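Local coordinates for hypothetical protein (Aeropyrum pernix, PDB 2P6H) that is of unknown function, belonging to the YjbQ (UPF0047) family and assembling as three copies of the same chain, at residues 23-27 against 128-132. Residues are numbered along the deposited sequence; the frame is centred on the assembly and turned at random.
Sequences VEEWL and NLLYL
W26 reaches from helix 20-28 down onto strand 124-133 and lays one face of its indole over L129, with the far corner of the ring, CZ3 and CH2, against Y131 CB. L129 supplies a CH-pi contact: its CB sits over the six-membered ring, 4.0 Å from the centroid, while L129 CD1 runs back along the indole to W26 CB at 3.6 Å. CG anti to the backbone N (chi1 -177°) carries the indole out over L129 until W26 CH2 lies 3.6 Å from Y131 CB. This is the tight part of the contact, the CH2 corner also resting on the backbone between L130 and Y131, with no hydrogen bond between 23-27 and 128-132. Cutting W26 back to an alanine is likely to open a gap between helix and strand and leave L129 CB and Y131 CB without the ring they pack on. V23 and L27 fit more loosely: V23 CG2 stands 4.1 Å from L129 CD2, and L27 CD1 meets Y131 CD1 at the same distance. Past that contact the Y131 ring carries its OH to a hydrogen bond with the backbone O of E134. E24 and E25 lie on the exposed side of the helix. F6 and L37, from the strands flanking 124-133, extend the apolar bed under V23. The axes of 23-27 and 128-132 meet at 42°, in plain helix-on-sheet packing: helix 20-28 covers one face of the antiparallel sheet at an inner strand, whose other face packs L130 on P100 of the second subunit.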
loop_
_atom_site.group_PDB
_atom_site.type_symbol
_atom_site.label_atom_id
_atom_site.label_comp_id
_atom_site.label_asym_id
_atom_site.label_seq_id
_atom_site.Cartn_x
_atom_site.Cartn_y
_atom_site.Cartn_z
ATOM N N VAL A 23 1.029 -6.201 -18.624
ATOM C CA VAL A 23 0.495 -4.876 -18.304
ATOM C C VAL A 23 0.840 -3.872 -19.390
ATOM O O VAL A 23 0.011 -3.088 -19.833
ATOM C CB VAL A 23 1.092 -4.386 -16.983
ATOM C CG1 VAL A 23 0.730 -2.919 -16.759
ATOM C CG2 VAL A 23 0.555 -5.216 -15.832
ATOM N N GLU A 24 2.094 -3.884 -19.829
ATOM C CA GLU A 24 2.556 -2.983 -20.866
ATOM C C GLU A 24 1.822 -3.266 -22.176
ATOM O O GLU A 24 1.523 -2.372 -22.957
ATOM C CB GLU A 24 4.071 -3.175 -21.032
ATOM C CG GLU A 24 4.854 -2.781 -19.770
ATOM C CD GLU A 24 6.349 -2.880 -20.020
ATOM O OE1 GLU A 24 6.779 -3.847 -20.632
ATOM O OE2 GLU A 24 7.072 -1.980 -19.595
ATOM N N GLU A 25 1.533 -4.545 -22.400
ATOM C CA GLU A 25 0.814 -4.987 -23.562
ATOM C C GLU A 25 -0.470 -4.199 -23.666
ATOM O O GLU A 25 -0.676 -3.416 -24.584
ATOM C CB GLU A 25 0.497 -6.467 -23.382
ATOM C CG GLU A 25 1.082 -7.324 -24.501
ATOM C CD GLU A 25 0.468 -8.699 -24.431
ATOM O OE1 GLU A 25 -0.745 -8.806 -24.542
ATOM O OE2 GLU A 25 1.210 -9.659 -24.234
ATOM N N TRP A 26 -1.314 -4.430 -22.667
ATOM C CA TRP A 26 -2.608 -3.764 -22.573
ATOM C C TRP A 26 -2.429 -2.259 -22.697
ATOM O O TRP A 26 -3.147 -1.557 -23.374
ATOM C CB TRP A 26 -3.252 -4.100 -21.216
ATOM C CG TRP A 26 -4.613 -3.497 -21.120
ATOM C CD1 TRP A 26 -5.795 -3.991 -21.716
ATOM C CD2 TRP A 26 -4.986 -2.259 -20.447
ATOM N NE1 TRP A 26 -6.876 -3.200 -21.506
ATOM C CE2 TRP A 26 -6.379 -2.064 -20.692
ATOM C CE3 TRP A 26 -4.295 -1.322 -19.697
ATOM C CZ2 TRP A 26 -7.019 -0.953 -20.179
ATOM C CZ3 TRP A 26 -4.946 -0.212 -19.187
ATOM C CH2 TRP A 26 -6.315 -0.024 -19.434
ATOM N N LEU A 27 -1.428 -1.768 -21.981
ATOM C CA LEU A 27 -1.190 -0.347 -21.970
ATOM C C LEU A 27 -0.927 0.230 -23.368
ATOM O O LEU A 27 -1.270 1.364 -23.678
ATOM C CB LEU A 27 0.025 -0.127 -21.093
ATOM C CG LEU A 27 0.156 1.316 -20.664
ATOM C CD1 LEU A 27 -1.116 1.838 -19.992
ATOM C CD2 LEU A 27 1.281 1.471 -19.657
ATOM N N ASN A 128 -6.716 -6.929 -12.857
ATOM C CA ASN A 128 -7.530 -5.951 -13.528
ATOM C C ASN A 128 -6.706 -4.682 -13.770
ATOM O O ASN A 128 -5.787 -4.370 -13.025
ATOM C CB ASN A 128 -8.735 -5.627 -12.614
ATOM C CG ASN A 128 -9.710 -6.790 -12.576
ATOM O OD1 ASN A 128 -10.413 -7.016 -11.599
ATOM N ND2 ASN A 128 -9.769 -7.535 -13.701
ATOM N N LEU A 129 -7.039 -3.967 -14.839
ATOM C CA LEU A 129 -6.276 -2.783 -15.218
ATOM C C LEU A 129 -7.204 -1.632 -15.569
ATOM O O LEU A 129 -8.261 -1.824 -16.169
ATOM C CB LEU A 129 -5.384 -3.085 -16.434
ATOM C CG LEU A 129 -4.482 -4.325 -16.345
ATOM C CD1 LEU A 129 -3.933 -4.701 -17.705
ATOM C CD2 LEU A 129 -3.355 -4.060 -15.359
ATOM N N LEU A 130 -6.797 -0.432 -15.179
ATOM C CA LEU A 130 -7.574 0.781 -15.438
ATOM C C LEU A 130 -6.636 1.894 -15.856
ATOM O O LEU A 130 -5.647 2.187 -15.198
ATOM C CB LEU A 130 -8.347 1.192 -14.165
ATOM C CG LEU A 130 -9.193 2.484 -14.328
ATOM C CD1 LEU A 130 -10.360 2.546 -13.341
ATOM C CD2 LEU A 130 -8.377 3.757 -14.107
ATOM N N TYR A 131 -6.945 2.546 -16.970
ATOM C CA TYR A 131 -6.127 3.659 -17.425
ATOM C C TYR A 131 -6.980 4.906 -17.444
ATOM O O TYR A 131 -8.039 4.944 -18.078
ATOM C CB TYR A 131 -5.561 3.429 -18.822
ATOM C CG TYR A 131 -4.750 4.620 -19.277
ATOM C CD1 TYR A 131 -3.518 4.908 -18.689
ATOM C CD2 TYR A 131 -5.251 5.514 -20.226
ATOM C CE1 TYR A 131 -2.805 6.061 -19.029
ATOM C CE2 TYR A 131 -4.542 6.673 -20.570
ATOM C CZ TYR A 131 -3.327 6.938 -19.965
ATOM O OH TYR A 131 -2.639 8.092 -20.268
ATOM N N LEU A 132 -6.509 5.929 -16.749
ATOM C CA LEU A 132 -7.229 7.185 -16.628
ATOM C C LEU A 132 -6.324 8.298 -17.108
ATOM O O LEU A 132 -5.329 8.640 -16.481
ATOM C CB LEU A 132 -7.617 7.410 -15.152
ATOM C CG LEU A 132 -8.526 8.639 -14.916
ATOM C CD1 LEU A 132 -9.990 8.357 -15.261
ATOM C CD2 LEU A 132 -8.515 9.115 -13.463
#